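Local coordinates for glycosyl hydrolase family 2, TIM barrel domain protein (Faecalibacterium prausnitzii A2-165, PDB 6ED2) that probably hydrolyses beta-glucuronides as a beta-glucuronidase of glycosyl hydrolase family 2 and carries bound magnesium, at residues R339-M344 / D368-L373; G320-E323 / G329-L332; P313-G318 / R616-T621. All coordinates share one frame; numbering follows the deposited sequence.

Contact 1: residues R339-M344 / D368-L373; sequences RDFELM and DEEGFL
Glu342 OE2 accepts a hydrogen from a water 3.0 Å away and also forms a salt bridge with Lys345, and both partners lead on to Glu370 across the contact. The water makes a second, weak bond to Glu370 OE2, while Lys345 pairs with Glu370 OE1; two carboxylates can thus stand close together, their repulsion probably eased by the shared lysine. Leu80 of a second subunit packs on Glu342, and Ser70 of that subunit on Glu370. Apart from this polar bridge the contact is apolar. Phe341 and Phe372 form a T-shaped stack, with the edge of Phe341 directed at the face of Phe372, centroids 5.4 Å apart and planes at 88°; Phe341 CD1 comes 3.8 Å from Phe372 CD1. Glu370 CG lies 4.1 Å from that same Phe341 CD1. Met344 joins them: Met344 CB meets Phe372 CZ at 3.6 Å, and a bend at chi3 (-59°) carries CE over one face of Phe341. Its SD stands obliquely to Phe372, a Met-aromatic contact. These side chains join helix 334-347 to the C-terminal end of helix 361-370 and the turn after it; Met344 also packs on Phe319 and Phe352 of barrel strands 312-320 and 351-353.

Contact 2: residues G320-E323 / G329-L332; sequences GRHE and GRGL
Glu323 and Arg330, whose CA atoms lie 4.9 Å apart, bring together two irregular backbone segments of one loop, with no regular strand pairing between them. The loop follows the first strand of the TIM barrel, 312-320, and leads into helix 334-347, so it belongs to the C-terminal rim of the barrel strands, where enzymes of this fold have their active sites. Glu323 O is the hub, and Arg330 curls round it with nearly its whole length. Arg330 CA makes a CH...O contact with Glu323 O at 3.3 Å. Arg330 NH1 donates a hydrogen bond of 3.0 Å to Glu323 O, with an N-H...O angle of 151°. The carbonyl oxygen lies near the guanidinium plane, but NH1 approaches from above the carbonyl plane, 46° out of it. This wrap depends on the bend of the arginine chain at chi2 (-145°). Arg330 NH2 donates to Tyr191 O, so the guanidinium is held at two points.

His322 brings ND1 to 3.9 Å from Arg330 NH1, a contact without a hydrogen bond; ND1 is instead bonded to the hydroxyl of Tyr357, which also bonds Glu323 N. The His322 ring meets the rings of Phe190 and Phe585, and its side chain is about 3 Å from a bound magnesium ion.

The Glu323 side chain, extended beyond CG, reaches a salt bridge from OE1 to Arg198; OE2 accepts from Ala360 N. Two waters lie between Glu323 OE2 and Arg330 O, and not all their possible bonds can form at once; one is 3.0 Å from Glu323 OE2, the other 3.0 Å from Arg330 O.

Contact 3: residues P313-G318 / R616-T621; sequences PVYLRG and RKRWTT
This is a strand-to-helix contact in which Trp619, on the last helix of the TIM barrel domain, packs against Arg317 and Gly318 of the first barrel strand. The indole offers one face to the strand: Arg317 CB sits over its five-membered ring, 3.5 Å from the centroid and 11° off the normal, a CH-pi contact. Gly318 N lies over the same face, and Gly318 O approaches Trp619 CH2 to 3.2 Å. Bends at chi2 (-149°) and chi3 (72°) then fold the arginine back along the tryptophan, Arg317 CD touching Trp619 CB at 3.7 Å. Arg317 NH1 donates to Trp619 O at 2.9 Å; the donor lies in the carbonyl plane of Trp619, and the oxygen in the plane of the guanidinium. From the side, NE and NH2 of Arg317 both grip Tyr315 O, Arg317 NH2 at 3.0 Å, while Leu622 O and Pro623 O accept from NH1 and NH2. A leucine here, with no guanidinium, would probably leave the carbonyl oxygens of Trp619, Leu622 and Pro623 without this donor and the chain after the helix less firmly tied to the strand. Glu577, on the adjoining strand 574-580, bonds Trp619 NE1 through OE2 and draws both Tyr315 OH and Arg618 NH2 to OE1. Helix 610-621 thus lies over the seam where the first and last barrel strands meet, with Ile347 of helix 334-347 packed beside Trp619.

How the contacts relate
All three contacts are largely buried in the TIM barrel domain. Contact 2 lies nearest the centre of the chain, its own centre about 9 Å away, then contact 1 (about 15 Å) and contact 3 (about 22 Å). Strand 312-320 carries contact 3 and ends at the start of contact 2, whose loop leads into helix 334-347 of contact 1. Contact 1 is aromatic and apolar with a charged fringe facing a second subunit; contact 2 works through a backbone carbonyl, waters and buried charges. Contact 3 packs the last helix against the first strand, mixing a CH-pi face with arginine-to-carbonyl bonds. Asp340 of contact 1 salt-bridges Arg321 of contact 2, and Leu373 packs on Val314 and Leu316 of contact 3.

Contact 1: residues R339-M344 / D368-L373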
loop_
_atom_site.group_PDB
_atom_site.type_symbol
_atom_site.label_atom_id
_atom_site.label_comp_id
_atom_site.label_asym_id
_atom_site.label_seq_id
_atom_site.Cartn_x
_atom_site.Cartn_y
_atom_site.Cartn_z
ATOM N N ARG A 339 -11.611 21.073 4.674
ATOM C CA ARG A 339 -11.773 19.709 4.180
ATOM C C ARG A 339 -12.362 18.798 5.257
ATOM O O ARG A 339 -13.245 17.979 4.974
ATOM C CB ARG A 339 -10.420 19.183 3.689
ATOM C CG ARG A 339 -10.377 17.698 3.368
ATOM C CD ARG A 339 -11.111 17.365 2.079
ATOM N NE ARG A 339 -10.872 15.970 1.705
ATOM C CZ ARG A 339 -11.479 15.348 0.698
ATOM N NH1 ARG A 339 -12.370 15.995 -0.040
ATOM N NH2 ARG A 339 -11.197 14.079 0.431
ATOM N N ASP A 340 -11.902 18.939 6.504
ATOM C CA ASP A 340 -12.406 18.069 7.574
ATOM C C ASP A 340 -13.905 18.277 7.793
ATOM O O ASP A 340 -14.666 17.306 7.911
ATOM C CB ASP A 340 -11.619 18.303 8.871
ATOM C CG ASP A 340 -10.173 17.780 8.796
ATOM O OD1 ASP A 340 -9.791 17.196 7.753
ATOM O OD2 ASP A 340 -9.403 17.947 9.773
ATOM N N PHE A 341 -14.359 19.533 7.796
ATOM C CA PHE A 341 -15.794 19.780 7.904
ATOM C C PHE A 341 -16.559 19.266 6.682
ATOM O O PHE A 341 -17.655 18.697 6.831
ATOM C CB PHE A 341 -16.047 21.265 8.158
ATOM C CG PHE A 341 -15.920 21.637 9.620
ATOM C CD1 PHE A 341 -17.036 21.602 10.464
ATOM C CD2 PHE A 341 -14.682 21.960 10.164
ATOM C CE1 PHE A 341 -16.922 21.921 11.812
ATOM C CE2 PHE A 341 -14.557 22.283 11.515
ATOM C CZ PHE A 341 -15.679 22.263 12.341
ATOM N N GLU A 342 -16.011 19.443 5.471
ATOM C CA GLU A 342 -16.665 18.862 4.299
ATOM C C GLU A 342 -16.810 17.345 4.448
ATOM O O GLU A 342 -17.845 16.775 4.080
ATOM C CB GLU A 342 -15.897 19.215 3.017
ATOM C CG GLU A 342 -15.949 20.706 2.647
ATOM C CD GLU A 342 -17.375 21.261 2.620
ATOM O OE1 GLU A 342 -18.125 20.945 1.663
ATOM O OE2 GLU A 342 -17.756 21.992 3.571
ATOM N N LEU A 343 -15.785 16.683 4.986
ATOM C CA LEU A 343 -15.860 15.245 5.249
ATOM C C LEU A 343 -16.866 14.921 6.355
ATOM O O LEU A 343 -17.627 13.953 6.249
ATOM C CB LEU A 343 -14.481 14.710 5.634
ATOM C CG LEU A 343 -13.403 14.701 4.545
ATOM C CD1 LEU A 343 -12.059 14.311 5.138
ATOM C CD2 LEU A 343 -13.805 13.745 3.421
ATOM N N MET A 344 -16.880 15.701 7.433
ATOM C CA MET A 344 -17.838 15.407 8.491
ATOM C C MET A 344 -19.263 15.652 8.024
ATOM O O MET A 344 -20.173 14.911 8.416
ATOM C CB MET A 344 -17.517 16.219 9.747
ATOM C CG MET A 344 -16.233 15.769 10.439
ATOM S SD MET A 344 -15.976 16.546 12.050
ATOM C CE MET A 344 -15.949 18.301 11.672
ATOM N N ASP A 368 -19.496 26.714 14.334
ATOM C CA ASP A 368 -20.589 27.674 14.477
ATOM C C ASP A 368 -21.318 27.886 13.157
ATOM O O ASP A 368 -22.549 28.014 13.132
ATOM C CB ASP A 368 -20.060 29.014 14.995
ATOM C CG ASP A 368 -19.683 28.977 16.473
ATOM O OD1 ASP A 368 -19.925 27.958 17.172
ATOM O OD2 ASP A 368 -19.122 29.985 16.945
ATOM N N GLU A 369 -20.575 27.924 12.045
ATOM C CA GLU A 369 -21.185 28.208 10.746
ATOM C C GLU A 369 -21.779 26.968 10.103
ATOM O O GLU A 369 -22.773 27.071 9.375
ATOM C CB GLU A 369 -20.156 28.821 9.797
ATOM C CG GLU A 369 -19.788 30.258 10.122
ATOM C CD GLU A 369 -18.726 30.803 9.178
ATOM O OE1 GLU A 369 -18.440 30.138 8.156
ATOM O OE2 GLU A 369 -18.174 31.891 9.462
ATOM N N GLU A 370 -21.204 25.793 10.346
ATOM C CA GLU A 370 -21.734 24.573 9.751
ATOM C C GLU A 370 -22.777 23.873 10.620
ATOM O O GLU A 370 -23.318 22.845 10.203
ATOM C CB GLU A 370 -20.590 23.614 9.433
ATOM C CG GLU A 370 -19.511 24.259 8.561
ATOM C CD GLU A 370 -20.037 24.734 7.209
ATOM O OE1 GLU A 370 -21.013 24.148 6.672
ATOM O OE2 GLU A 370 -19.482 25.722 6.691
ATOM N N GLY A 371 -23.068 24.388 11.812
ATOM C CA GLY A 371 -24.048 23.747 12.673
ATOM C C GLY A 371 -23.603 22.399 13.204
ATOM O O GLY A 371 -24.331 21.409 13.089
ATOM N N PHE A 372 -22.403 22.345 13.774
ATOM C CA PHE A 372 -21.870 21.146 14.404
ATOM C C PHE A 372 -21.844 21.338 15.915
ATOM O O PHE A 372 -21.658 22.451 16.406
ATOM C CB PHE A 372 -20.457 20.826 13.900
ATOM C CG PHE A 372 -20.434 19.965 12.664
ATOM C CD1 PHE A 372 -20.594 20.526 11.407
ATOM C CD2 PHE A 372 -20.254 18.593 12.762
ATOM C CE1 PHE A 372 -20.577 19.729 10.268
ATOM C CE2 PHE A 372 -20.243 17.789 11.624
ATOM C CZ PHE A 372 -20.402 18.357 10.376
ATOM N N LEU A 373 -22.060 20.247 16.646
ATOM C CA LEU A 373 -22.025 20.250 18.100
ATOM C C LEU A 373 -20.643 19.830 18.572
ATOM O O LEU A 373 -20.073 18.859 18.067
ATOM C CB LEU A 373 -23.080 19.292 18.667
ATOM C CG LEU A 373 -24.498 19.460 18.136
ATOM C CD1 LEU A 373 -25.429 18.402 18.721
ATOM C CD2 LEU A 373 -24.999 20.866 18.465
HETATM O O HOH W 1 -17.217 24.020 5.648
#

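Contact 2: residues G320-E323 / G329-L332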
loop_
_atom_site.group_PDB
_atom_site.type_symbol
_atom_site.label_atom_id
_atom_site.label_comp_id
_atom_site.label_asym_id
_atom_site.label_seq_id
_atom_site.Cartn_x
_atom_site.Cartn_y
_atom_site.Cartn_z
ATOM N N GLY A 320 -14.161 11.534 17.975
ATOM C CA GLY A 320 -13.019 12.153 18.605
ATOM C C GLY A 320 -12.027 12.548 17.516
ATOM O O GLY A 320 -11.758 11.790 16.586
ATOM N N ARG A 321 -11.495 13.757 17.635
ATOM C CA ARG A 321 -10.599 14.323 16.653
ATOM C C ARG A 321 -9.195 14.483 17.230
ATOM O O ARG A 321 -8.886 14.047 18.351
ATOM C CB ARG A 321 -11.163 15.658 16.168
ATOM C CG ARG A 321 -12.403 15.520 15.280
ATOM C CD ARG A 321 -12.821 16.880 14.719
ATOM N NE ARG A 321 -11.686 17.461 14.009
ATOM C CZ ARG A 321 -11.444 17.273 12.720
ATOM N NH1 ARG A 321 -12.290 16.554 11.990
ATOM N NH2 ARG A 321 -10.356 17.790 12.169
ATOM N N HIS A 322 -8.335 15.106 16.437
ATOM C CA HIS A 322 -7.049 15.604 16.881
ATOM C C HIS A 322 -6.723 16.817 16.027
ATOM O O HIS A 322 -7.202 16.946 14.894
ATOM C CB HIS A 322 -5.931 14.551 16.761
ATOM C CG HIS A 322 -5.560 13.894 18.065
ATOM N ND1 HIS A 322 -5.105 14.602 19.162
ATOM C CD2 HIS A 322 -5.578 12.587 18.443
ATOM C CE1 HIS A 322 -4.871 13.765 20.158
ATOM N NE2 HIS A 322 -5.150 12.536 19.747
ATOM N N GLU A 323 -5.930 17.721 16.581
ATOM C CA GLU A 323 -5.291 18.742 15.757
ATOM C C GLU A 323 -3.996 18.102 15.271
ATOM O O GLU A 323 -2.974 18.100 15.959
ATOM C CB GLU A 323 -5.065 20.030 16.537
ATOM C CG GLU A 323 -6.324 20.849 16.746
ATOM C CD GLU A 323 -6.026 22.168 17.454
ATOM O OE1 GLU A 323 -5.448 22.130 18.573
ATOM O OE2 GLU A 323 -6.344 23.236 16.884
ATOM N N GLY A 329 2.321 18.979 12.184
ATOM C CA GLY A 329 1.985 18.604 13.556
ATOM C C GLY A 329 0.610 19.103 13.940
ATOM O O GLY A 329 -0.382 18.791 13.276
ATOM N N ARG A 330 0.521 19.912 15.000
ATOM C CA ARG A 330 -0.763 20.462 15.435
ATOM C C ARG A 330 -1.006 21.869 14.903
ATOM O O ARG A 330 -1.973 22.520 15.323
ATOM C CB ARG A 330 -0.873 20.468 16.966
ATOM C CG ARG A 330 -0.463 19.157 17.606
ATOM C CD ARG A 330 -1.271 18.772 18.876
ATOM N NE ARG A 330 -0.677 17.533 19.386
ATOM C CZ ARG A 330 -0.941 16.329 18.885
ATOM N NH1 ARG A 330 -1.821 16.188 17.899
ATOM N NH2 ARG A 330 -0.314 15.265 19.359
ATOM N N GLY A 331 -0.172 22.336 13.980
ATOM C CA GLY A 331 -0.359 23.667 13.428
ATOM C C GLY A 331 -1.730 23.838 12.800
ATOM O O GLY A 331 -2.274 22.922 12.178
ATOM N N LEU A 332 -2.300 25.022 12.993
ATOM C CA LEU A 332 -3.574 25.351 12.382
ATOM C C LEU A 332 -3.386 25.440 10.870
ATOM O O LEU A 332 -2.408 26.022 10.390
ATOM C CB LEU A 332 -4.107 26.679 12.940
ATOM C CG LEU A 332 -5.406 27.169 12.275
ATOM C CD1 LEU A 332 -6.572 26.227 12.588
ATOM C CD2 LEU A 332 -5.761 28.605 12.693
HETATM O O HOH W 2 -3.795 24.149 16.980
HETATM O O HOH W 3 -5.043 22.962 14.245
#

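Contact 3: residues P313-G318 / R616-T621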
loop_
_atom_site.group_PDB
_atom_site.type_symbol
_atom_site.label_atom_id
_atom_site.label_comp_id
_atom_site.label_asym_id
_atom_site.label_seq_id
_atom_site.Cartn_x
_atom_site.Cartn_y
_atom_site.Cartn_z
ATOM N N PRO A 313 -34.773 16.452 20.948
ATOM C CA PRO A 313 -33.661 15.537 21.239
ATOM C C PRO A 313 -32.762 15.323 20.033
ATOM O O PRO A 313 -33.220 15.298 18.889
ATOM C CB PRO A 313 -34.367 14.238 21.650
ATOM C CG PRO A 313 -35.715 14.316 20.988
ATOM C CD PRO A 313 -36.084 15.772 20.939
ATOM N N VAL A 314 -31.463 15.177 20.302
ATOM C CA VAL A 314 -30.464 14.909 19.271
ATOM C C VAL A 314 -29.654 13.696 19.691
ATOM O O VAL A 314 -29.119 13.660 20.807
ATOM C CB VAL A 314 -29.512 16.101 19.038
ATOM C CG1 VAL A 314 -28.465 15.717 17.998
ATOM C CG2 VAL A 314 -30.277 17.314 18.573
ATOM N N TYR A 315 -29.549 12.716 18.799
ATOM C CA TYR A 315 -28.654 11.586 18.997
ATOM C C TYR A 315 -27.294 11.964 18.417
ATOM O O TYR A 315 -27.174 12.202 17.210
ATOM C CB TYR A 315 -29.215 10.319 18.343
ATOM C CG TYR A 315 -28.329 9.119 18.553
ATOM C CD1 TYR A 315 -28.464 8.312 19.689
ATOM C CD2 TYR A 315 -27.321 8.806 17.642
ATOM C CE1 TYR A 315 -27.616 7.210 19.901
ATOM C CE2 TYR A 315 -26.479 7.715 17.841
ATOM C CZ TYR A 315 -26.629 6.923 18.968
ATOM O OH TYR A 315 -25.787 5.844 19.148
ATOM N N LEU A 316 -26.282 12.047 19.278
ATOM C CA LEU A 316 -24.976 12.536 18.864
ATOM C C LEU A 316 -24.257 11.460 18.055
ATOM O O LEU A 316 -24.241 10.284 18.440
ATOM C CB LEU A 316 -24.139 12.929 20.088
ATOM C CG LEU A 316 -24.755 13.823 21.188
ATOM C CD1 LEU A 316 -23.754 14.125 22.323
ATOM C CD2 LEU A 316 -25.306 15.133 20.631
ATOM N N ARG A 317 -23.673 11.861 16.927
ATOM C CA ARG A 317 -22.871 10.968 16.094
ATOM C C ARG A 317 -21.714 11.773 15.523
ATOM O O ARG A 317 -21.903 12.907 15.063
ATOM C CB ARG A 317 -23.697 10.333 14.956
ATOM C CG ARG A 317 -24.154 11.321 13.881
ATOM C CD ARG A 317 -25.482 10.912 13.275
ATOM N NE ARG A 317 -26.570 11.137 14.219
ATOM C CZ ARG A 317 -27.856 10.929 13.951
ATOM N NH1 ARG A 317 -28.227 10.491 12.752
ATOM N NH2 ARG A 317 -28.774 11.165 14.884
ATOM N N GLY A 318 -20.519 11.194 15.569
ATOM C CA GLY A 318 -19.348 11.901 15.101
ATOM C C GLY A 318 -18.060 11.315 15.616
ATOM O O GLY A 318 -17.904 10.091 15.654
ATOM N N ARG A 616 -21.306 6.476 7.050
ATOM C CA ARG A 616 -22.129 7.377 6.249
ATOM C C ARG A 616 -23.530 6.814 6.068
ATOM O O ARG A 616 -24.528 7.530 6.218
ATOM C CB ARG A 616 -21.480 7.626 4.881
ATOM C CG ARG A 616 -22.339 8.459 3.953
ATOM C CD ARG A 616 -21.563 8.915 2.740
ATOM N NE ARG A 616 -22.165 10.101 2.140
ATOM C CZ ARG A 616 -22.648 10.145 0.898
ATOM N NH1 ARG A 616 -22.595 9.070 0.116
ATOM N NH2 ARG A 616 -23.181 11.267 0.437
ATOM N N LYS A 617 -23.625 5.530 5.717
ATOM C CA LYS A 617 -24.937 4.919 5.570
ATOM C C LYS A 617 -25.687 4.915 6.895
ATOM O O LYS A 617 -26.881 5.235 6.944
ATOM C CB LYS A 617 -24.806 3.501 5.018
ATOM C CG LYS A 617 -26.155 2.766 4.969
ATOM C CD LYS A 617 -26.064 1.450 4.180
ATOM C CE LYS A 617 -27.255 0.513 4.434
ATOM N NZ LYS A 617 -26.918 -0.918 4.100
ATOM N N ARG A 618 -25.002 4.571 7.987
ATOM C CA ARG A 618 -25.672 4.528 9.282
ATOM C C ARG A 618 -26.091 5.925 9.740
ATOM O O ARG A 618 -27.259 6.154 10.079
ATOM C CB ARG A 618 -24.762 3.864 10.322
ATOM C CG ARG A 618 -25.324 3.875 11.746
ATOM C CD ARG A 618 -24.404 3.110 12.708
ATOM N NE ARG A 618 -24.709 3.400 14.103
ATOM C CZ ARG A 618 -25.635 2.753 14.813
ATOM N NH1 ARG A 618 -26.345 1.773 14.254
ATOM N NH2 ARG A 618 -25.854 3.082 16.084
ATOM N N TRP A 619 -25.155 6.877 9.731
ATOM C CA TRP A 619 -25.406 8.169 10.361
ATOM C C TRP A 619 -26.424 8.993 9.586
ATOM O O TRP A 619 -27.167 9.769 10.192
ATOM C CB TRP A 619 -24.097 8.940 10.505
ATOM C CG TRP A 619 -23.264 8.466 11.654
ATOM C CD1 TRP A 619 -23.642 7.602 12.646
ATOM C CD2 TRP A 619 -21.912 8.833 11.936
ATOM N NE1 TRP A 619 -22.603 7.408 13.531
ATOM C CE2 TRP A 619 -21.532 8.158 13.117
ATOM C CE3 TRP A 619 -20.979 9.672 11.304
ATOM C CZ2 TRP A 619 -20.263 8.298 13.681
ATOM C CZ3 TRP A 619 -19.725 9.799 11.862
ATOM C CH2 TRP A 619 -19.378 9.109 13.035
ATOM N N THR A 620 -26.463 8.859 8.259
ATOM C CA THR A 620 -27.466 9.551 7.459
ATOM C C THR A 620 -28.792 8.813 7.424
ATOM O O THR A 620 -29.790 9.396 7.005
ATOM C CB THR A 620 -26.978 9.762 6.017
ATOM O OG1 THR A 620 -26.839 8.494 5.368
ATOM C CG2 THR A 620 -25.638 10.518 5.991
ATOM N N THR A 621 -28.822 7.555 7.851
ATOM C CA THR A 621 -30.071 6.817 7.967
ATOM C C THR A 621 -30.724 6.995 9.336
ATOM O O THR A 621 -31.950 7.119 9.419
ATOM C CB THR A 621 -29.823 5.329 7.689
ATOM O OG1 THR A 621 -29.443 5.171 6.319
ATOM C CG2 THR A 621 -31.070 4.509 7.957
#